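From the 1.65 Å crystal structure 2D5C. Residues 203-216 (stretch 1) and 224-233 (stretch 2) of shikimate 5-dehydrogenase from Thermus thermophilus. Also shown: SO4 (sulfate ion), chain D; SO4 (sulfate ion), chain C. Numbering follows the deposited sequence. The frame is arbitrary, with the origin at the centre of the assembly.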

ATOM      1  N   VAL A 203     -16.294  16.602 -22.493  1.00 20.71           N
ATOM      2  CA  VAL A 203     -14.974  16.139 -22.086  1.00 19.44           C
ATOM      3  C   VAL A 203     -14.668  14.862 -22.848  1.00 16.89           C
ATOM      4  O   VAL A 203     -15.550  14.015 -23.006  1.00 20.43           O
ATOM      5  N   ASP A 204     -13.445  14.743 -23.358  1.00 20.02           N
ATOM      6  CA  ASP A 204     -13.063  13.541 -24.107  1.00 20.52           C
ATOM      7  C   ASP A 204     -11.889  12.875 -23.393  1.00 24.85           C
ATOM      8  O   ASP A 204     -10.898  13.532 -23.085  1.00 24.78           O
ATOM      9  N   LEU A 205     -12.015  11.579 -23.106  1.00 22.86           N
ATOM     10  CA  LEU A 205     -10.944  10.841 -22.452  1.00 25.39           C
ATOM     11  C   LEU A 205      -9.859  10.476 -23.471  1.00 24.65           C
ATOM     12  O   LEU A 205      -8.715  10.228 -23.093  1.00 27.10           O
ATOM     13  N   VAL A 206     -10.234  10.424 -24.750  1.00 22.40           N
ATOM     14  CA  VAL A 206      -9.280  10.125 -25.819  1.00 22.04           C
ATOM     15  C   VAL A 206      -8.415  11.369 -25.979  1.00 26.39           C
ATOM     16  O   VAL A 206      -8.943  12.486 -26.110  1.00 24.78           O
ATOM     17  N   TYR A 207      -7.095  11.188 -25.951  1.00 26.29           N
ATOM     18  CA  TYR A 207      -6.179  12.315 -26.113  1.00 27.70           C
ATOM     19  C   TYR A 207      -5.173  12.104 -27.254  1.00 28.19           C
ATOM     20  O   TYR A 207      -4.156  12.788 -27.333  1.00 31.54           O
ATOM     21  N   ARG A 208      -5.477  11.150 -28.130  1.00 31.02           N
ATOM     22  CA  ARG A 208      -4.669  10.872 -29.321  1.00 28.44           C
ATOM     23  C   ARG A 208      -5.622  10.699 -30.493  1.00 30.88           C
ATOM     24  O   ARG A 208      -6.219   9.635 -30.666  1.00 29.70           O
ATOM     25  N   PRO A 209      -5.792  11.745 -31.317  1.00 24.41           N
ATOM     26  CA  PRO A 209      -5.188  13.080 -31.265  1.00 28.72           C
ATOM     27  C   PRO A 209      -5.689  13.880 -30.059  1.00 32.66           C
ATOM     28  O   PRO A 209      -6.720  13.537 -29.478  1.00 30.86           O
ATOM     29  N   LEU A 210      -4.976  14.942 -29.686  1.00 25.70           N
ATOM     30  CA  LEU A 210      -5.398  15.760 -28.545  1.00 26.91           C
ATOM     31  C   LEU A 210      -6.756  16.401 -28.830  1.00 25.26           C
ATOM     32  O   LEU A 210      -7.686  16.305 -28.024  1.00 24.93           O
ATOM     33  N   TRP A 211      -6.866  17.073 -29.972  1.00 26.03           N
ATOM     34  CA  TRP A 211      -8.122  17.695 -30.356  1.00 22.63           C
ATOM     35  C   TRP A 211      -8.852  16.790 -31.323  1.00 28.20           C
ATOM     36  O   TRP A 211      -8.724  16.906 -32.538  1.00 25.18           O
ATOM     37  N   THR A 212      -9.593  15.858 -30.741  1.00 22.70           N
ATOM     38  CA  THR A 212     -10.370  14.863 -31.454  1.00 25.18           C
ATOM     39  C   THR A 212     -11.506  15.488 -32.241  1.00 25.07           C
ATOM     40  O   THR A 212     -11.853  16.651 -32.033  1.00 24.81           O
ATOM     41  N   ARG A 213     -12.091  14.712 -33.145  1.00 22.43           N
ATOM     42  CA  ARG A 213     -13.209  15.208 -33.920  1.00 22.45           C
ATOM     43  C   ARG A 213     -14.334  15.592 -32.948  1.00 22.71           C
ATOM     44  O   ARG A 213     -14.916  16.661 -33.063  1.00 21.15           O
ATOM     45  N   PHE A 214     -14.615  14.715 -31.980  1.00 19.76           N
ATOM     46  CA  PHE A 214     -15.649  14.958 -30.960  1.00 20.49           C
ATOM     47  C   PHE A 214     -15.463  16.322 -30.262  1.00 20.64           C
ATOM     48  O   PHE A 214     -16.415  17.100 -30.109  1.00 19.44           O
ATOM     49  N   LEU A 215     -14.245  16.607 -29.821  1.00 18.89           N
ATOM     50  CA  LEU A 215     -13.998  17.867 -29.124  1.00 20.97           C
ATOM     51  C   LEU A 215     -14.107  19.066 -30.051  1.00 20.77           C
ATOM     52  O   LEU A 215     -14.601  20.114 -29.652  1.00 22.29           O
ATOM     53  N   ARG A 216     -13.630  18.914 -31.281  1.00 21.95           N
ATOM     54  CA  ARG A 216     -13.718  20.009 -32.238  1.00 23.63           C
ATOM     55  C   ARG A 216     -15.183  20.283 -32.556  1.00 20.67           C
ATOM     56  O   ARG A 216     -15.586  21.430 -32.717  1.00 19.10           O
ATOM     57  N   LYS A 224     -18.492  24.235 -23.765  1.00 21.07           N
ATOM     58  CA  LYS A 224     -17.218  24.433 -23.087  1.00 19.07           C
ATOM     59  C   LYS A 224     -16.544  23.057 -23.179  1.00 25.36           C
ATOM     60  O   LYS A 224     -17.219  22.041 -23.030  1.00 27.33           O
ATOM     61  N   VAL A 225     -15.238  23.009 -23.420  1.00 20.42           N
ATOM     62  CA  VAL A 225     -14.584  21.707 -23.561  1.00 23.04           C
ATOM     63  C   VAL A 225     -13.318  21.492 -22.751  1.00 26.05           C
ATOM     64  O   VAL A 225     -12.659  22.439 -22.326  1.00 25.95           O
ATOM     65  N   GLN A 226     -12.988  20.221 -22.542  1.00 23.96           N
ATOM     66  CA  GLN A 226     -11.770  19.847 -21.838  1.00 21.95           C
ATOM     67  C   GLN A 226     -11.195  18.604 -22.500  1.00 21.44           C
ATOM     68  O   GLN A 226     -11.923  17.660 -22.792  1.00 22.79           O
ATOM     69  N   THR A 227      -9.888  18.609 -22.747  1.00 20.49           N
ATOM     70  CA  THR A 227      -9.228  17.468 -23.371  1.00 21.47           C
ATOM     71  C   THR A 227      -9.044  16.382 -22.319  1.00 22.18           C
ATOM     72  O   THR A 227      -9.420  16.566 -21.165  1.00 25.46           O
ATOM     73  N   GLY A 228      -8.460  15.262 -22.728  1.00 23.36           N
ATOM     74  CA  GLY A 228      -8.257  14.157 -21.809  1.00 26.63           C
ATOM     75  C   GLY A 228      -6.997  14.270 -20.976  1.00 24.87           C
ATOM     76  O   GLY A 228      -6.767  13.443 -20.096  1.00 27.78           O
ATOM     77  N   LEU A 229      -6.180  15.292 -21.220  1.00 23.56           N
ATOM     78  CA  LEU A 229      -4.944  15.426 -20.458  1.00 25.25           C
ATOM     79  C   LEU A 229      -5.127  15.737 -18.970  1.00 26.17           C
ATOM     80  O   LEU A 229      -4.421  15.172 -18.128  1.00 29.27           O
ATOM     81  N   PRO A 230      -6.055  16.649 -18.619  1.00 24.34           N
ATOM     82  CA  PRO A 230      -6.220  16.929 -17.192  1.00 25.19           C
ATOM     83  C   PRO A 230      -6.570  15.671 -16.390  1.00 24.67           C
ATOM     84  O   PRO A 230      -6.035  15.467 -15.297  1.00 25.01           O
ATOM     85  N   MET A 231      -7.461  14.828 -16.916  1.00 23.88           N
ATOM     86  CA  MET A 231      -7.830  13.598 -16.204  1.00 20.57           C
ATOM     87  C   MET A 231      -6.630  12.654 -16.155  1.00 23.96           C
ATOM     88  O   MET A 231      -6.383  11.999 -15.141  1.00 23.59           O
ATOM     89  N   LEU A 232      -5.882  12.579 -17.252  1.00 23.39           N
ATOM     90  CA  LEU A 232      -4.720  11.700 -17.296  1.00 26.44           C
ATOM     91  C   LEU A 232      -3.733  12.087 -16.193  1.00 26.63           C
ATOM     92  O   LEU A 232      -3.201  11.227 -15.479  1.00 26.59           O
ATOM     93  N   ALA A 233      -3.507  13.387 -16.051  1.00 23.05           N
ATOM     94  CA  ALA A 233      -2.577  13.914 -15.049  1.00 26.56           C
ATOM     95  C   ALA A 233      -3.046  13.695 -13.618  1.00 27.37           C
ATOM     96  O   ALA A 233      -2.248  13.346 -12.740  1.00 27.03           O
TER

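The two stretches bury 705 Å² between them, and Thr227 gives the largest share, followed by Tyr207. Strand pairing sets the register. Val203 and Gln226 form a parallel bridge, with both side chains on the same face of the sheet and both with chi1 t. Asp204 N donates a weak hydrogen bond to Gln226 O at 3.3 Å.

Thr227 lies just past this pairing. Its CA-to-CB bond points away from stretch 1 overall, yet Thr227 CB still touches it, 3.7 Å from Leu210 CD1. Chi1 is p. The methyl Thr227 CG2 sits over one face of the Trp211 ring, 3.8 Å from the centroid of the six-membered ring, a CH-pi contact. Leu215 CD1 comes within 3.8 Å of Thr227 CA. Thr227 N and OG1 have polar partners of their own. Thr227 OG1 accepts a weak capping bond from Leu229 N at 3.4 Å. Thr227 OG1 also donates to O1 of the chain D sulfate at 2.8 Å, and Thr227 N donates to O4 of the same ion at 2.8 Å. The sulfate is probably from the crystallisation liquor.

Tyr207 points toward stretch 2 with chi1 p. Leu232 CD2 lies over one face of the Tyr207 ring, 3.9 Å from the centroid, another CH-pi contact. Tyr207 CB also meets Leu229 CD2 at 4.1 Å. Leu232 is t,p and Leu229 is m,t. Leu210, also t,p, starts sideways, but its end comes nearer and places Leu210 CD1 3.6 Å from Leu229 CG.

Val225 points toward stretch 1 with chi1 m. Val225 CG2 meets the edge of the Trp211 ring, 3.8 Å from Trp211 CZ3, and Val225 CB is 4.0 Å from Leu215 CD2. Leu215, in the m,t rotamer, points toward stretch 2. At the other end of the contact, Leu205 CD2 lies 3.2 Å from Met231 SD. Met231 is extended, with all three chi angles t.

Gly228 fits where a side chain would not. An ideal CB on Gly228 would clash with Leu205 O at 2.7 Å and with Asp204 O at 2.8 Å. Two waters serve the backbone here. Water 1 donates to Leu205 O and Gly228 O, both at 2.9 Å. Water 2 accepts from Gly228 N and donates to Val206 O and Leu210 O, each at 2.8 Å.

The end of Asp204 leads away from stretch 2 and bonds to the loop that follows the strand. Asp204 OD1 accepts from Val206 N at 2.9 Å, and Asp204 OD2 accepts from Thr212 OG1 at 2.6 Å.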

ATOM      1  CB  VAL A 203     -14.934  15.835 -20.571  1.00 23.96           C
ATOM      2  CG1 VAL A 203     -13.539  15.383 -20.168  1.00 23.87           C
ATOM      3  CG2 VAL A 203     -15.356  17.089 -19.781  1.00 22.81           C
ATOM      4  CB  ASP A 204     -12.662  13.905 -25.555  1.00 26.22           C
ATOM      5  CG  ASP A 204     -12.691  12.701 -26.505  1.00 28.98           C
ATOM      6  OD1 ASP A 204     -12.619  11.555 -26.015  1.00 24.94           O
ATOM      7  OD2 ASP A 204     -12.770  12.888 -27.750  1.00 23.76           O
ATOM      8  CB  LEU A 205     -11.483   9.557 -21.796  1.00 23.90           C
ATOM      9  CG  LEU A 205     -12.632   9.709 -20.796  1.00 32.97           C
ATOM     10  CD1 LEU A 205     -12.772   8.433 -19.962  1.00 27.84           C
ATOM     11  CD2 LEU A 205     -12.365  10.889 -19.901  1.00 32.17           C
ATOM     12  CB  VAL A 206      -9.986   9.857 -27.175  1.00 25.41           C
ATOM     13  CG1 VAL A 206      -8.949   9.816 -28.318  1.00 25.84           C
ATOM     14  CG2 VAL A 206     -10.753   8.542 -27.117  1.00 23.87           C
ATOM     15  CB  TYR A 207      -5.460  12.629 -24.793  1.00 26.74           C
ATOM     16  CG  TYR A 207      -4.723  11.464 -24.180  1.00 30.20           C
ATOM     17  CD1 TYR A 207      -3.512  11.023 -24.708  1.00 32.39           C
ATOM     18  CD2 TYR A 207      -5.254  10.782 -23.085  1.00 30.87           C
ATOM     19  CE1 TYR A 207      -2.845   9.927 -24.162  1.00 39.58           C
ATOM     20  CE2 TYR A 207      -4.600   9.691 -22.533  1.00 31.66           C
ATOM     21  CZ  TYR A 207      -3.400   9.267 -23.074  1.00 42.83           C
ATOM     22  OH  TYR A 207      -2.758   8.183 -22.527  1.00 51.40           O
ATOM     23  CB  ARG A 208      -3.843   9.589 -29.158  1.00 37.07           C
ATOM     24  CG  ARG A 208      -2.548   9.757 -28.380  1.00 41.00           C
ATOM     25  CD  ARG A 208      -1.683   8.501 -28.504  1.00 52.61           C
ATOM     26  NE  ARG A 208      -0.371   8.659 -27.879  1.00 59.38           N
ATOM     27  CZ  ARG A 208       0.583   9.473 -28.325  1.00 63.54           C
ATOM     28  NH1 ARG A 208       0.378  10.209 -29.410  1.00 64.53           N
ATOM     29  NH2 ARG A 208       1.742   9.555 -27.683  1.00 61.20           N
ATOM     30  CB  PRO A 209      -5.642  13.694 -32.579  1.00 28.19           C
ATOM     31  CG  PRO A 209      -7.013  13.110 -32.745  1.00 30.23           C
ATOM     32  CD  PRO A 209      -6.785  11.660 -32.402  1.00 29.34           C
ATOM     33  CB  LEU A 210      -4.364  16.849 -28.236  1.00 25.18           C
ATOM     34  CG  LEU A 210      -4.670  17.766 -27.048  1.00 29.91           C
ATOM     35  CD1 LEU A 210      -4.742  16.937 -25.755  1.00 28.16           C
ATOM     36  CD2 LEU A 210      -3.590  18.845 -26.924  1.00 27.79           C
ATOM     37  CB  TRP A 211      -7.874  19.078 -30.956  1.00 28.01           C
ATOM     38  CG  TRP A 211      -7.464  20.027 -29.887  1.00 26.01           C
ATOM     39  CD1 TRP A 211      -6.195  20.416 -29.572  1.00 30.72           C
ATOM     40  CD2 TRP A 211      -8.320  20.601 -28.885  1.00 27.72           C
ATOM     41  NE1 TRP A 211      -6.206  21.190 -28.433  1.00 30.76           N
ATOM     42  CE2 TRP A 211      -7.498  21.319 -27.993  1.00 27.97           C
ATOM     43  CE3 TRP A 211      -9.701  20.571 -28.657  1.00 31.13           C
ATOM     44  CZ2 TRP A 211      -8.011  22.008 -26.886  1.00 31.81           C
ATOM     45  CZ3 TRP A 211     -10.215  21.256 -27.553  1.00 32.68           C
ATOM     46  CH2 TRP A 211      -9.368  21.965 -26.683  1.00 32.08           C
ATOM     47  CB  THR A 212     -10.970  13.866 -30.452  1.00 22.25           C
ATOM     48  OG1 THR A 212     -11.787  14.580 -29.521  1.00 20.42           O
ATOM     49  CG2 THR A 212      -9.858  13.159 -29.672  1.00 26.78           C
ATOM     50  CB  ARG A 213     -13.700  14.158 -34.915  1.00 24.65           C
ATOM     51  CG  ARG A 213     -14.804  14.697 -35.795  1.00 24.14           C
ATOM     52  CD  ARG A 213     -15.245  13.751 -36.909  1.00 23.94           C
ATOM     53  NE  ARG A 213     -16.405  14.338 -37.574  1.00 22.51           N
ATOM     54  CZ  ARG A 213     -17.368  13.657 -38.182  1.00 23.97           C
ATOM     55  NH1 ARG A 213     -17.330  12.330 -38.240  1.00 25.64           N
ATOM     56  NH2 ARG A 213     -18.398  14.314 -38.695  1.00 23.66           N
ATOM     57  CB  PHE A 214     -15.585  13.826 -29.918  1.00 22.51           C
ATOM     58  CG  PHE A 214     -16.481  14.019 -28.715  1.00 22.39           C
ATOM     59  CD1 PHE A 214     -17.814  13.624 -28.748  1.00 20.43           C
ATOM     60  CD2 PHE A 214     -15.968  14.528 -27.531  1.00 21.61           C
ATOM     61  CE1 PHE A 214     -18.622  13.725 -27.608  1.00 24.15           C
ATOM     62  CE2 PHE A 214     -16.771  14.637 -26.379  1.00 21.19           C
ATOM     63  CZ  PHE A 214     -18.098  14.230 -26.422  1.00 22.09           C
ATOM     64  CB  LEU A 215     -12.622  17.872 -28.452  1.00 20.83           C
ATOM     65  CG  LEU A 215     -12.508  17.064 -27.150  1.00 22.25           C
ATOM     66  CD1 LEU A 215     -11.068  17.107 -26.668  1.00 24.87           C
ATOM     67  CD2 LEU A 215     -13.447  17.636 -26.085  1.00 20.26           C
ATOM     68  CB  ARG A 216     -12.931  19.667 -33.511  1.00 20.32           C
ATOM     69  CG  ARG A 216     -11.417  19.690 -33.323  1.00 19.02           C
ATOM     70  CD  ARG A 216     -10.699  19.024 -34.501  1.00 23.39           C
ATOM     71  NE  ARG A 216      -9.243  19.058 -34.394  1.00 23.65           N
ATOM     72  CZ  ARG A 216      -8.485  20.096 -34.756  1.00 27.56           C
ATOM     73  NH1 ARG A 216      -9.044  21.194 -35.246  1.00 25.23           N
ATOM     74  NH2 ARG A 216      -7.163  20.031 -34.656  1.00 25.77           N
ATOM     75  CB  LYS A 224     -17.459  24.812 -21.619  1.00 26.48           C
ATOM     76  CG  LYS A 224     -16.207  25.270 -20.892  1.00 29.70           C
ATOM     77  CD  LYS A 224     -16.512  25.617 -19.437  1.00 38.05           C
ATOM     78  CE  LYS A 224     -15.267  26.103 -18.709  1.00 40.41           C
ATOM     79  NZ  LYS A 224     -14.698  27.324 -19.340  1.00 50.73           N
ATOM     80  CB  VAL A 225     -14.208  21.407 -25.052  1.00 19.58           C
ATOM     81  CG1 VAL A 225     -15.449  21.401 -25.927  1.00 23.22           C
ATOM     82  CG2 VAL A 225     -13.185  22.424 -25.553  1.00 29.04           C
ATOM     83  CB  GLN A 226     -12.036  19.554 -20.361  1.00 26.38           C
ATOM     84  CG  GLN A 226     -10.751  19.243 -19.599  1.00 26.91           C
ATOM     85  CD  GLN A 226     -10.981  19.012 -18.123  1.00 35.12           C
ATOM     86  OE1 GLN A 226     -11.654  18.056 -17.729  1.00 30.64           O
ATOM     87  NE2 GLN A 226     -10.428  19.892 -17.294  1.00 26.96           N
ATOM     88  CB  THR A 227      -7.836  17.827 -23.916  1.00 27.17           C
ATOM     89  OG1 THR A 227      -6.971  18.130 -22.819  1.00 21.95           O
ATOM     90  CG2 THR A 227      -7.917  19.035 -24.865  1.00 24.52           C
ATOM     91  CB  LEU A 229      -4.023  16.476 -21.093  1.00 31.20           C
ATOM     92  CG  LEU A 229      -3.425  16.174 -22.472  1.00 34.98           C
ATOM     93  CD1 LEU A 229      -2.338  17.212 -22.772  1.00 32.50           C
ATOM     94  CD2 LEU A 229      -2.837  14.770 -22.509  1.00 30.86           C
ATOM     95  CB  PRO A 230      -7.324  17.979 -17.174  1.00 26.75           C
ATOM     96  CG  PRO A 230      -7.052  18.739 -18.458  1.00 25.69           C
ATOM     97  CD  PRO A 230      -6.815  17.615 -19.433  1.00 22.89           C
ATOM     98  CB  MET A 231      -8.992  12.883 -16.904  1.00 24.77           C
ATOM     99  CG  MET A 231      -9.448  11.609 -16.191  1.00 33.34           C
ATOM    100  SD  MET A 231     -10.865  10.843 -17.021  1.00 39.88           S
ATOM    101  CE  MET A 231     -10.919   9.219 -16.221  1.00 26.54           C
ATOM    102  CB  LEU A 232      -4.033  11.794 -18.666  1.00 25.91           C
ATOM    103  CG  LEU A 232      -2.805  10.901 -18.875  1.00 30.23           C
ATOM    104  CD1 LEU A 232      -3.198   9.446 -18.746  1.00 26.22           C
ATOM    105  CD2 LEU A 232      -2.209  11.163 -20.259  1.00 25.56           C
ATOM    106  CB  ALA A 233      -2.347  15.397 -15.280  1.00 25.26           C
TER
HETATM  107  S   SO4 D1403      -7.404  21.691 -21.842  1.00 56.46           S
HETATM  108  O1  SO4 D1403      -6.155  20.653 -21.918  1.00 49.75           O
HETATM  109  O2  SO4 D1403      -7.202  22.431 -20.613  1.00 54.68           O
HETATM  110  O3  SO4 D1403      -7.416  22.458 -22.903  1.00 58.64           O
HETATM  111  O4  SO4 D1403      -8.544  20.821 -21.687  1.00 51.20           O
HETATM  112  S   SO4 C1401     -21.849  13.176 -38.736  1.00 44.27           S
HETATM  113  O1  SO4 C1401     -21.759  14.455 -37.740  1.00 36.49           O
HETATM  114  O2  SO4 C1401     -23.250  12.831 -38.772  1.00 46.69           O
HETATM  115  O3  SO4 C1401     -21.370  13.491 -39.914  1.00 45.85           O
HETATM  116  O4  SO4 C1401     -21.131  12.155 -38.023  1.00 37.54           O
HETATM  117  O   HOH W   1      -7.836  10.806 -20.354  1.00 27.77           O
HETATM  118  O   HOH W   2      -8.253  15.182 -25.550  1.00 24.05           O